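PDB 5DMH: 3-oxo-tetronate kinase from Cupriavidus necator, which catalyses the ATP-dependent phosphorylation of 3-oxo-tetronate to 3-oxo-tetronate 4-phosphate, the sugar-acid kinase step that releases ADP. Local coordinates for residues M182-S186 with L187-L191; G210-A213 with T214-I218; D232-S235 with D236-F240; S296-T299 with N300-A304; F443-E446 with A447-L451. All blocks are in the same frame, centred on the assembly; numbering follows the deposited sequence.

Interaction 1 (M182-S186 with L187-L191)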
loop_
_atom_site.group_PDB
_atom_site.type_symbol
_atom_site.label_atom_id
_atom_site.label_comp_id
_atom_site.label_asym_id
_atom_site.label_seq_id
_atom_site.Cartn_x
_atom_site.Cartn_y
_atom_site.Cartn_z
HETATM N N MSE A 182 12.532 -2.554 10.612
HETATM C CA MSE A 182 13.280 -1.364 10.207
HETATM C C MSE A 182 14.062 -0.861 11.394
HETATM O O MSE A 182 13.499 -0.271 12.319
HETATM C CB MSE A 182 12.304 -0.313 9.684
HETATM C CG MSE A 182 11.332 -0.865 8.680
HETATM SE SE MSE A 182 12.237 -1.612 7.080
HETATM C CE MSE A 182 12.917 0.069 6.425
ATOM N N THR A 183 15.365 -1.117 11.386
ATOM C CA THR A 183 16.204 -0.773 12.518
ATOM C C THR A 183 17.062 0.488 12.292
ATOM O O THR A 183 17.857 0.846 13.150
ATOM C CB THR A 183 17.117 -1.935 12.911
ATOM O OG1 THR A 183 17.980 -2.253 11.820
ATOM C CG2 THR A 183 16.289 -3.143 13.248
ATOM N N ASP A 184 16.869 1.147 11.155
ATOM C CA ASP A 184 17.682 2.310 10.740
ATOM C C ASP A 184 16.765 3.381 10.148
ATOM O O ASP A 184 16.083 3.131 9.176
ATOM C CB ASP A 184 18.710 1.876 9.677
ATOM C CG ASP A 184 19.736 2.967 9.351
ATOM O OD1 ASP A 184 19.569 4.125 9.807
ATOM O OD2 ASP A 184 20.722 2.650 8.644
ATOM N N ALA A 185 16.755 4.581 10.730
ATOM C CA ALA A 185 15.865 5.644 10.273
ATOM C C ALA A 185 16.477 6.476 9.178
ATOM O O ALA A 185 15.803 7.315 8.590
ATOM C CB ALA A 185 15.449 6.550 11.437
ATOM N N SER A 186 17.754 6.254 8.909
ATOM C CA SER A 186 18.443 6.987 7.837
ATOM C C SER A 186 18.137 6.385 6.445
ATOM O O SER A 186 18.720 5.379 6.026
ATOM C CB SER A 186 19.941 7.030 8.102
ATOM O OG SER A 186 20.594 7.709 7.040
ATOM N N LEU A 187 17.179 6.976 5.757
ATOM C CA LEU A 187 16.697 6.425 4.508
ATOM C C LEU A 187 17.761 6.464 3.410
ATOM O O LEU A 187 17.731 5.653 2.499
ATOM C CB LEU A 187 15.463 7.181 4.034
ATOM C CG LEU A 187 14.223 7.160 4.922
ATOM C CD1 LEU A 187 13.025 7.819 4.216
ATOM C CD2 LEU A 187 13.886 5.734 5.328
ATOM N N VAL A 188 18.700 7.409 3.488
ATOM C CA VAL A 188 19.769 7.461 2.485
ATOM C C VAL A 188 20.628 6.213 2.603
ATOM O O VAL A 188 20.879 5.513 1.610
ATOM C CB VAL A 188 20.624 8.747 2.595
ATOM C CG1 VAL A 188 21.841 8.651 1.694
ATOM C CG2 VAL A 188 19.792 9.945 2.253
ATOM N N ARG A 189 20.987 5.877 3.840
ATOM C CA ARG A 189 21.796 4.685 4.123
ATOM C C ARG A 189 21.006 3.394 3.806
ATOM O O ARG A 189 21.522 2.491 3.160
ATOM C CB ARG A 189 22.239 4.730 5.584
ATOM C CG ARG A 189 23.156 3.630 6.068
ATOM C CD ARG A 189 23.816 4.052 7.390
ATOM N NE ARG A 189 22.827 4.336 8.430
ATOM C CZ ARG A 189 23.041 5.087 9.516
ATOM N NH1 ARG A 189 24.219 5.658 9.733
ATOM N NH2 ARG A 189 22.073 5.267 10.401
ATOM N N VAL A 190 19.754 3.343 4.231
ATOM C CA VAL A 190 18.903 2.177 3.983
ATOM C C VAL A 190 18.742 1.933 2.476
ATOM O O VAL A 190 18.934 0.828 1.997
ATOM C CB VAL A 190 17.520 2.351 4.659
ATOM C CG1 VAL A 190 16.528 1.267 4.216
ATOM C CG2 VAL A 190 17.664 2.357 6.179
ATOM N N LEU A 191 18.395 2.972 1.725
ATOM C CA LEU A 191 18.176 2.814 0.300
ATOM C C LEU A 191 19.484 2.474 -0.423
ATOM O O LEU A 191 19.498 1.627 -1.347
ATOM C CB LEU A 191 17.551 4.087 -0.292
ATOM C CG LEU A 191 17.157 4.052 -1.781
ATOM C CD1 LEU A 191 16.329 2.806 -2.137
ATOM C CD2 LEU A 191 16.401 5.311 -2.132
HETATM O O HOH W 1 19.385 9.505 5.599
#

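Interaction 2 (G210-A213 with T214-I218)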
loop_
_atom_site.group_PDB
_atom_site.type_symbol
_atom_site.label_atom_id
_atom_site.label_comp_id
_atom_site.label_asym_id
_atom_site.label_seq_id
_atom_site.Cartn_x
_atom_site.Cartn_y
_atom_site.Cartn_z
ATOM N N GLY A 210 10.563 26.340 -2.189
ATOM C CA GLY A 210 9.540 26.307 -3.220
ATOM C C GLY A 210 9.932 25.492 -4.445
ATOM O O GLY A 210 11.056 24.985 -4.547
ATOM N N ALA A 211 9.009 25.390 -5.394
ATOM C CA ALA A 211 9.157 24.468 -6.524
ATOM C C ALA A 211 10.357 24.794 -7.420
ATOM O O ALA A 211 11.082 23.907 -7.820
ATOM C CB ALA A 211 7.870 24.465 -7.354
ATOM N N HIS A 212 10.547 26.071 -7.742
ATOM C CA HIS A 212 11.612 26.456 -8.653
ATOM C C HIS A 212 12.958 26.089 -8.030
ATOM O O HIS A 212 13.818 25.496 -8.700
ATOM C CB HIS A 212 11.533 27.947 -8.975
ATOM C CG HIS A 212 12.579 28.411 -9.938
ATOM N ND1 HIS A 212 12.542 28.108 -11.281
ATOM C CD2 HIS A 212 13.694 29.155 -9.746
ATOM C CE1 HIS A 212 13.594 28.642 -11.878
ATOM N NE2 HIS A 212 14.305 29.284 -10.972
ATOM N N ALA A 213 13.138 26.416 -6.744
ATOM C CA ALA A 213 14.393 26.106 -6.058
ATOM C C ALA A 213 14.608 24.602 -5.955
ATOM O O ALA A 213 15.733 24.104 -6.046
ATOM C CB ALA A 213 14.417 26.715 -4.676
ATOM N N THR A 214 13.523 23.871 -5.762
ATOM C CA THR A 214 13.628 22.430 -5.632
ATOM C C THR A 214 14.054 21.800 -6.952
ATOM O O THR A 214 14.878 20.891 -6.976
ATOM C CB THR A 214 12.312 21.842 -5.139
ATOM O OG1 THR A 214 12.010 22.405 -3.857
ATOM C CG2 THR A 214 12.391 20.319 -4.990
ATOM N N ALA A 215 13.492 22.295 -8.048
ATOM C CA ALA A 215 13.797 21.783 -9.379
ATOM C C ALA A 215 15.266 22.085 -9.714
ATOM O O ALA A 215 15.958 21.272 -10.337
ATOM C CB ALA A 215 12.853 22.419 -10.419
ATOM N N GLU A 216 15.740 23.247 -9.270
ATOM C CA GLU A 216 17.132 23.616 -9.467
ATOM C C GLU A 216 18.055 22.662 -8.699
ATOM O O GLU A 216 19.092 22.261 -9.220
ATOM C CB GLU A 216 17.405 25.059 -9.034
ATOM C CG GLU A 216 16.830 26.106 -9.986
ATOM C CD GLU A 216 17.025 27.520 -9.467
ATOM O OE1 GLU A 216 16.834 27.763 -8.244
ATOM O OE2 GLU A 216 17.365 28.386 -10.287
ATOM N N ARG A 217 17.660 22.299 -7.476
ATOM C CA ARG A 217 18.474 21.412 -6.649
ATOM C C ARG A 217 18.506 20.010 -7.247
ATOM O O ARG A 217 19.541 19.327 -7.231
ATOM C CB ARG A 217 17.963 21.384 -5.205
ATOM C CG ARG A 217 18.793 20.515 -4.307
ATOM C CD ARG A 217 20.231 20.984 -4.245
ATOM N NE ARG A 217 21.034 20.102 -3.415
ATOM C CZ ARG A 217 22.348 19.945 -3.556
ATOM N NH1 ARG A 217 23.010 20.641 -4.470
ATOM N NH2 ARG A 217 23.002 19.101 -2.767
ATOM N N ILE A 218 17.384 19.591 -7.831
ATOM C CA ILE A 218 17.334 18.321 -8.546
ATOM C C ILE A 218 18.291 18.323 -9.727
ATOM O O ILE A 218 18.999 17.330 -9.975
ATOM C CB ILE A 218 15.875 17.976 -8.997
ATOM C CG1 ILE A 218 15.082 17.508 -7.784
ATOM C CG2 ILE A 218 15.852 16.933 -10.118
ATOM C CD1 ILE A 218 13.617 17.460 -8.016
#

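Interaction 3 (D232-S235 with D236-F240)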
loop_
_atom_site.group_PDB
_atom_site.type_symbol
_atom_site.label_atom_id
_atom_site.label_comp_id
_atom_site.label_asym_id
_atom_site.label_seq_id
_atom_site.Cartn_x
_atom_site.Cartn_y
_atom_site.Cartn_z
ATOM N N ASP A 232 13.324 15.063 1.475
ATOM C CA ASP A 232 12.760 15.540 2.727
ATOM C C ASP A 232 11.358 16.149 2.512
ATOM O O ASP A 232 11.048 16.754 1.483
ATOM C CB ASP A 232 13.673 16.590 3.411
ATOM C CG ASP A 232 14.915 16.007 4.083
ATOM O OD1 ASP A 232 15.034 14.760 4.231
ATOM O OD2 ASP A 232 15.795 16.835 4.468
ATOM N N ALA A 233 10.507 16.024 3.523
ATOM C CA ALA A 233 9.205 16.657 3.488
ATOM C C ALA A 233 8.700 16.700 4.916
ATOM O O ALA A 233 8.542 15.650 5.558
ATOM C CB ALA A 233 8.233 15.891 2.615
ATOM N N VAL A 234 8.525 17.917 5.419
ATOM C CA VAL A 234 8.108 18.130 6.816
ATOM C C VAL A 234 6.659 18.560 6.940
ATOM O O VAL A 234 6.169 18.784 8.056
ATOM C CB VAL A 234 9.016 19.138 7.533
ATOM C CG1 VAL A 234 10.466 18.786 7.330
ATOM C CG2 VAL A 234 8.756 20.576 7.054
ATOM N N SER A 235 5.965 18.624 5.806
ATOM C CA SER A 235 4.586 19.102 5.746
ATOM C C SER A 235 3.971 18.727 4.422
ATOM O O SER A 235 4.689 18.361 3.475
ATOM C CB SER A 235 4.590 20.611 5.869
ATOM O OG SER A 235 5.265 21.127 4.768
ATOM N N ASP A 236 2.641 18.827 4.342
ATOM C CA ASP A 236 1.942 18.642 3.076
ATOM C C ASP A 236 2.404 19.706 2.073
ATOM O O ASP A 236 2.503 19.437 0.874
ATOM C CB ASP A 236 0.426 18.694 3.233
ATOM C CG ASP A 236 -0.163 17.415 3.817
ATOM O OD1 ASP A 236 0.531 16.385 3.920
ATOM O OD2 ASP A 236 -1.346 17.460 4.188
ATOM N N ALA A 237 2.699 20.908 2.558
ATOM C CA ALA A 237 3.210 21.939 1.665
ATOM C C ALA A 237 4.482 21.466 0.939
ATOM O O ALA A 237 4.642 21.711 -0.253
ATOM C CB ALA A 237 3.461 23.244 2.405
ATOM N N ASP A 238 5.383 20.785 1.655
ATOM C CA ASP A 238 6.586 20.270 1.030
ATOM C C ASP A 238 6.223 19.231 -0.022
ATOM O O ASP A 238 6.832 19.194 -1.073
ATOM C CB ASP A 238 7.558 19.655 2.057
ATOM C CG ASP A 238 8.336 20.682 2.827
ATOM O OD1 ASP A 238 8.268 21.913 2.515
ATOM O OD2 ASP A 238 9.056 20.258 3.754
ATOM N N LEU A 239 5.200 18.413 0.237
ATOM C CA LEU A 239 4.800 17.391 -0.727
ATOM C C LEU A 239 4.282 18.019 -2.031
ATOM O O LEU A 239 4.585 17.538 -3.141
ATOM C CB LEU A 239 3.774 16.445 -0.097
ATOM C CG LEU A 239 4.338 15.452 0.937
ATOM C CD1 LEU A 239 3.208 14.719 1.606
ATOM C CD2 LEU A 239 5.318 14.476 0.305
ATOM N N PHE A 240 3.521 19.110 -1.919
ATOM C CA PHE A 240 3.031 19.781 -3.104
ATOM C C PHE A 240 4.198 20.428 -3.853
ATOM O O PHE A 240 4.227 20.416 -5.089
ATOM C CB PHE A 240 1.961 20.823 -2.785
ATOM C CG PHE A 240 0.598 20.225 -2.520
ATOM C CD1 PHE A 240 -0.244 19.902 -3.572
ATOM C CD2 PHE A 240 0.165 20.006 -1.228
ATOM C CE1 PHE A 240 -1.503 19.363 -3.338
ATOM C CE2 PHE A 240 -1.093 19.468 -0.988
ATOM C CZ PHE A 240 -1.919 19.151 -2.047
#

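Interaction 4 (S296-T299 with N300-A304)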
loop_
_atom_site.group_PDB
_atom_site.type_symbol
_atom_site.label_atom_id
_atom_site.label_comp_id
_atom_site.label_asym_id
_atom_site.label_seq_id
_atom_site.Cartn_x
_atom_site.Cartn_y
_atom_site.Cartn_z
ATOM N N SER A 296 0.697 -5.150 13.667
ATOM C CA SER A 296 1.058 -3.797 14.059
ATOM C C SER A 296 0.373 -3.412 15.348
ATOM O O SER A 296 -0.611 -4.026 15.771
ATOM C CB SER A 296 0.635 -2.824 12.984
ATOM O OG SER A 296 -0.768 -2.687 13.021
ATOM N N ARG A 297 0.886 -2.372 15.982
ATOM C CA ARG A 297 0.269 -1.824 17.154
ATOM C C ARG A 297 -1.135 -1.346 16.873
ATOM O O ARG A 297 -2.040 -1.600 17.665
ATOM C CB ARG A 297 1.109 -0.670 17.680
ATOM C CG ARG A 297 2.320 -1.127 18.447
ATOM C CD ARG A 297 3.036 0.081 19.033
ATOM N NE ARG A 297 4.467 -0.158 19.175
ATOM C CZ ARG A 297 5.352 0.780 19.481
ATOM N NH1 ARG A 297 4.952 2.032 19.665
ATOM N NH2 ARG A 297 6.640 0.470 19.590
ATOM N N ALA A 298 -1.324 -0.684 15.740
ATOM C CA ALA A 298 -2.649 -0.204 15.357
ATOM C C ALA A 298 -3.631 -1.383 15.218
ATOM O O ALA A 298 -4.739 -1.355 15.755
ATOM C CB ALA A 298 -2.569 0.544 14.061
ATOM N N THR A 299 -3.196 -2.440 14.548
ATOM C CA THR A 299 -4.058 -3.601 14.352
ATOM C C THR A 299 -4.295 -4.325 15.687
ATOM O O THR A 299 -5.415 -4.788 15.934
ATOM C CB THR A 299 -3.526 -4.584 13.286
ATOM O OG1 THR A 299 -3.322 -3.897 12.049
ATOM C CG2 THR A 299 -4.511 -5.675 13.046
ATOM N N ASN A 300 -3.277 -4.416 16.549
ATOM C CA ASN A 300 -3.488 -4.981 17.891
ATOM C C ASN A 300 -4.561 -4.207 18.635
ATOM O O ASN A 300 -5.459 -4.802 19.286
ATOM C CB ASN A 300 -2.174 -5.120 18.682
ATOM C CG ASN A 300 -1.443 -6.434 18.381
ATOM O OD1 ASN A 300 -1.717 -7.467 18.987
ATOM N ND2 ASN A 300 -0.507 -6.392 17.448
ATOM N N GLY A 301 -4.493 -2.884 18.543
ATOM C CA GLY A 301 -5.457 -2.041 19.200
ATOM C C GLY A 301 -6.856 -2.179 18.628
ATOM O O GLY A 301 -7.848 -2.117 19.369
ATOM N N GLN A 302 -6.938 -2.419 17.321
ATOM C CA GLN A 302 -8.234 -2.604 16.638
ATOM C C GLN A 302 -8.896 -3.919 17.013
ATOM O O GLN A 302 -10.106 -3.971 17.211
ATOM C CB GLN A 302 -8.069 -2.477 15.111
ATOM C CG GLN A 302 -7.861 -1.021 14.689
ATOM C CD GLN A 302 -6.965 -0.812 13.488
ATOM O OE1 GLN A 302 -6.399 -1.750 12.913
ATOM N NE2 GLN A 302 -6.774 0.465 13.141
ATOM N N VAL A 303 -8.084 -4.960 17.142
ATOM C CA VAL A 303 -8.545 -6.270 17.602
ATOM C C VAL A 303 -9.014 -6.183 19.063
ATOM O O VAL A 303 -10.082 -6.687 19.436
ATOM C CB VAL A 303 -7.403 -7.294 17.443
ATOM C CG1 VAL A 303 -7.678 -8.563 18.231
ATOM C CG2 VAL A 303 -7.134 -7.589 15.949
ATOM N N ALA A 304 -8.235 -5.504 19.899
ATOM C CA ALA A 304 -8.602 -5.383 21.322
ATOM C C ALA A 304 -9.932 -4.648 21.486
ATOM O O ALA A 304 -10.758 -4.989 22.338
ATOM C CB ALA A 304 -7.511 -4.687 22.064
#

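Interaction 5 (F443-E446 with A447-L451)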
loop_
_atom_site.group_PDB
_atom_site.type_symbol
_atom_site.label_atom_id
_atom_site.label_comp_id
_atom_site.label_asym_id
_atom_site.label_seq_id
_atom_site.Cartn_x
_atom_site.Cartn_y
_atom_site.Cartn_z
ATOM N N PHE A 443 -11.552 1.261 13.839
ATOM C CA PHE A 443 -11.575 1.144 12.401
ATOM C C PHE A 443 -12.420 -0.033 11.862
ATOM O O PHE A 443 -13.100 0.123 10.873
ATOM C CB PHE A 443 -10.170 1.032 11.852
ATOM C CG PHE A 443 -10.136 0.830 10.377
ATOM C CD1 PHE A 443 -10.179 1.907 9.520
ATOM C CD2 PHE A 443 -10.090 -0.466 9.839
ATOM C CE1 PHE A 443 -10.147 1.696 8.137
ATOM C CE2 PHE A 443 -10.091 -0.671 8.488
ATOM C CZ PHE A 443 -10.114 0.397 7.628
ATOM N N PHE A 444 -12.384 -1.191 12.514
ATOM C CA PHE A 444 -13.051 -2.356 11.956
ATOM C C PHE A 444 -14.554 -2.065 11.804
ATOM O O PHE A 444 -15.157 -2.352 10.760
ATOM C CB PHE A 444 -12.846 -3.594 12.838
ATOM C CG PHE A 444 -11.445 -4.137 12.866
ATOM C CD1 PHE A 444 -10.489 -3.824 11.889
ATOM C CD2 PHE A 444 -11.083 -5.010 13.867
ATOM C CE1 PHE A 444 -9.244 -4.371 11.951
ATOM C CE2 PHE A 444 -9.840 -5.548 13.922
ATOM C CZ PHE A 444 -8.905 -5.235 12.955
ATOM N N ASP A 445 -15.164 -1.503 12.848
ATOM C CA ASP A 445 -16.582 -1.130 12.808
ATOM C C ASP A 445 -16.855 0.009 11.851
ATOM O O ASP A 445 -17.820 -0.030 11.091
ATOM C CB ASP A 445 -17.119 -0.775 14.213
ATOM C CG ASP A 445 -18.596 -0.442 14.194
ATOM O OD1 ASP A 445 -19.404 -1.339 13.894
ATOM O OD2 ASP A 445 -18.966 0.710 14.459
ATOM N N GLU A 446 -16.013 1.037 11.903
ATOM C CA GLU A 446 -16.130 2.146 10.968
ATOM C C GLU A 446 -16.132 1.664 9.518
ATOM O O GLU A 446 -16.976 2.084 8.713
ATOM C CB GLU A 446 -15.003 3.152 11.191
ATOM C CG GLU A 446 -15.146 3.931 12.484
ATOM C CD GLU A 446 -13.912 4.757 12.807
ATOM O OE1 GLU A 446 -12.789 4.208 12.809
ATOM O OE2 GLU A 446 -14.063 5.961 13.034
ATOM N N ALA A 447 -15.206 0.773 9.202
ATOM C CA ALA A 447 -15.070 0.235 7.843
ATOM C C ALA A 447 -16.285 -0.610 7.431
ATOM O O ALA A 447 -16.879 -0.393 6.359
ATOM C CB ALA A 447 -13.795 -0.574 7.749
ATOM N N LEU A 448 -16.695 -1.524 8.306
ATOM C CA LEU A 448 -17.822 -2.395 8.003
ATOM C C LEU A 448 -19.051 -1.562 7.670
ATOM O O LEU A 448 -19.778 -1.860 6.720
ATOM C CB LEU A 448 -18.131 -3.314 9.185
ATOM C CG LEU A 448 -17.244 -4.546 9.260
ATOM C CD1 LEU A 448 -17.443 -5.180 10.605
ATOM C CD2 LEU A 448 -17.599 -5.539 8.127
ATOM N N ARG A 449 -19.297 -0.528 8.472
ATOM C CA ARG A 449 -20.444 0.354 8.264
ATOM C C ARG A 449 -20.355 1.181 6.993
ATOM O O ARG A 449 -21.350 1.378 6.308
ATOM C CB ARG A 449 -20.637 1.300 9.465
ATOM C CG ARG A 449 -21.169 0.608 10.696
ATOM C CD ARG A 449 -21.291 1.562 11.879
ATOM N NE ARG A 449 -21.885 0.903 13.035
ATOM C CZ ARG A 449 -23.193 0.679 13.186
ATOM N NH1 ARG A 449 -24.060 1.059 12.252
ATOM N NH2 ARG A 449 -23.639 0.069 14.277
ATOM N N GLN A 450 -19.175 1.702 6.680
ATOM C CA GLN A 450 -19.056 2.490 5.477
ATOM C C GLN A 450 -19.204 1.620 4.215
ATOM O O GLN A 450 -19.728 2.077 3.210
ATOM C CB GLN A 450 -17.736 3.254 5.453
ATOM C CG GLN A 450 -17.790 4.378 4.452
ATOM C CD GLN A 450 -16.609 5.303 4.543
ATOM O OE1 GLN A 450 -16.220 5.741 5.632
ATOM N NE2 GLN A 450 -16.020 5.606 3.395
ATOM N N LEU A 451 -18.759 0.365 4.285
ATOM C CA LEU A 451 -18.859 -0.556 3.150
ATOM C C LEU A 451 -20.330 -0.858 2.814
ATOM O O LEU A 451 -20.698 -1.057 1.649
ATOM C CB LEU A 451 -18.079 -1.844 3.438
ATOM C CG LEU A 451 -16.556 -1.810 3.483
ATOM C CD1 LEU A 451 -16.017 -3.233 3.584
ATOM C CD2 LEU A 451 -15.960 -1.108 2.268
#

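Interaction 1 (M182-S186 with L187-L191)
Asp184 and Arg189 meet across the start of helix 187-193, their side chains crossing at about a right angle. The guanidinium takes the carboxylate side-on with two nitrogens: OD2 of Asp184 offers its syn lone pair to NE of Arg189, 2.7 Å away, and NH2 of Arg189 lies 2.8 Å from OD1 of Asp184 in a nearly straight bond (174°). The two planes are turned 40° apart, so the fork is twisted rather than flat. Arg189 reaches back because a bend at chi3 (59°) carries the head toward the preceding loop. OD1 of Asp184 is gripped a second time, by the backbone N of Ser186 at 2.9 Å, which comes from the face of the carboxylate opposite to that of NH2. Ser186 also lies over one face of the guanidinium, its CB 3.6 Å from NH2 of Arg189. A water joins OG of Ser186 to the backbone N of Val188, which is within the first turn. On the apolar side, CG2 of Val190 lies 3.7 Å from CB of Asp184, and the selenomethionine Met182 brings its CE to 4.4 Å from CG1 of Val190. Arg193 is a second cationic partner of Asp184 OD2, so the carboxylate is probably held in its charged form. Leu187 and Leu191 pack on Ile230 of strand 228-231. The Asp184 OD1 to Ser186 N bond makes an Asx turn, which leads directly into the helix with Ser186 at its N-cap.

Interaction 2 (G210-A213 with T214-I218)
Thr214 and Gly210 form the tight end of this first turn of helix 211-223. The carbonyl O of Gly210 accepts twice from Thr214: from the backbone N at 3.0 Å and from OG1 at 2.8 Å. The hydroxyl comes from well above the carbonyl plane, 49° out of it, while the backbone N approaches nearly along the C=O axis, so the two donors share one oxygen without competing for the same direction. Thr214 gets its hydroxyl there by setting OG1 anti to its own carbonyl carbon (chi1 -60°), which leaves CG2 anti to the backbone N. This side is buried: Thr214 packs on Thr241, Leu242 and Ala245 of helix 236-245 and on Leu202 of strand 199-202.

The outer side is looser. His212 and Glu216, one turn apart and both exposed, cross obliquely with ring and carboxylate planes 45° apart. CG of Glu216 lies over one face of the imidazole toward its rim, and OE2 of Glu216 comes to 3.3 Å from NE2 of His212. The regular helical bond between them, Glu216 N to His212 O, measures 3.0 Å.

The chemistry is thus uneven. On the inner side a buried hydroxyl is satisfied by a carbonyl at the helix start, whereas on the outer side a carboxylate near an imidazole would probably raise the tendency of the ring to hold a proton.

Interaction 3 (D232-S235 with D236-F240)
The loop 232-235 doubles back against the first turn of helix 236-245, bringing CA of Ala233 to 5.1 Å from CA of Asp238, and Ser235 takes the N-cap. Its carbonyl O accepts from Leu239 N at 3.3 Å to begin the helical bonding, with a weak second bond from Asp238 N. OG of Ser235, turned between its own backbone N and carbonyl carbon (chi1 64°), accepts from Asp238 N at 3.1 Å. Asp238 answers by reaching back over the cap: its OD2 receives the backbone N of Val234 at 2.9 Å in an almost straight bond (177°), met on the anti side and 24° out of the carboxylate plane. CG2 of Val234 lies 3.3 Å from the same oxygen. Behind them CB of Ala233 lies 3.9 Å from CB of Asp238 and 4.0 Å from CD2 of Leu239; both Ala233 and Leu239 also touch Cys147 of strand 144-147. Serine to backbone and aspartate to backbone thus work in opposite directions across the cap. The amide of Asp238, with just a weak bond to Ser235 O, gains a second acceptor in OG, and the buried carboxylate, close to the positive end of the helix dipole, is probably stabilised as an anion.

Interaction 4 (S296-T299 with N300-A304)
Asn300 folds its side chain back onto Ser296, the N-cap residue of helix 297-308. The carbonyl O of Ser296 takes two donors from this one residue: the backbone N of Asn300 at 2.8 Å and ND2 of Asn300 at 2.9 Å. ND2 comes from above the carbonyl plane, 55° out of it, while Ser296 O lies in the plane of the side-chain amide. A further partner of ND2, the carbonyl O of Ser348, helps to fix the rotation of this group. OG of Ser296 accepts from the backbone N of Thr299 at 2.9 Å, the capping bond proper. Gln302 lies back along the turn through a bend at chi2 (147°), bringing OE1 to 3.3 Å from CA of Thr299 and CD to 3.2 Å from the carbonyl O of Ala298. CG2 of Val303 sits 3.3 Å from the carbonyl O of Thr299.

The next shell holds these polar ends. OG of Ser296 and OG1 of Thr299 both bond to Gly436 O, and OG1 of Thr299 bonds also to Ser294 OG; Ser294 and Gly436 are inferred ATP-binding residues. Lys434 NZ bridges OG1 of Thr299 and OE1 of Gln302, whose NE2 bonds to the carbonyls of Phe438 and Gly440. The cap thus lies at the nucleotide pocket, with the Ser296 side chain about 4 Å from bound ADP. Further along, Val303 packs on Leu343 and Tyr345 of strand 343-345, and Gln302 meets helix 443-451.

Interaction 5 (F443-E446 with A447-L451)
Residues 443-451 form one continuous helix, whose regular bonds include Ala447 N to Phe443 O at 2.8 Å and Arg449 N to Asp445 O at 3.0 Å. On its inner face Ala447 sets its methyl over the ring of Phe443: CB lies 4.0 Å from the ring centroid, 24° off the normal and displaced toward the rim, a CH-pi contact. The closest ring atoms are CE2 and CZ of Phe443, each 3.8 Å from CB of Ala447. Phe443 holds its ring there with CG anti to the backbone N (chi1 177°), which sends it along the helix toward the next turn.

On the outer face Asp445 and Arg449 form a loose salt bridge. NE of Arg449 is 3.3 Å from OD2 of Asp445 and makes a weak bond to OD1 at 3.5 Å, both oxygens being met by a single nitrogen. OD2 lies at the guanidinium edge, in its plane, yet the carboxylate is turned 77° from that plane. The stronger partner of Asp445 is Arg311, whose NH1 forms a salt bridge with OD1.

The apolar face covers neighbouring strands: Phe443, Ala447, Leu448 and Leu451 touch Val389 of strand 387-391, while Ala447 and Leu451 reach Ala432 and Ala430, respectively, of strand 430-434. Phe444 and Leu448 turn to Trp306 of helix 297-308.

Overall arrangement
Interactions 1, 2 and 3 belong to the sugar-binding N-terminal domain, and interaction 4 to the nucleotide-binding C-terminal domain. Interactions 2 and 3 are neighbours, 13 Å between centres and about 6 Å between nearest atoms, without touching. Interactions 4 and 5 touch directly: CB of Gln302 is 3.6 Å from CZ of Phe444, so the capped helix 297-308 rests on helix 443-451. ADP lies about 4 Å from the side chain of Ser296 in interaction 4 and about 9 Å from that of Met182 in interaction 1, although those two contacts are 25 Å apart between centres. Interactions 2 and 3 lie away from the nucleotide site.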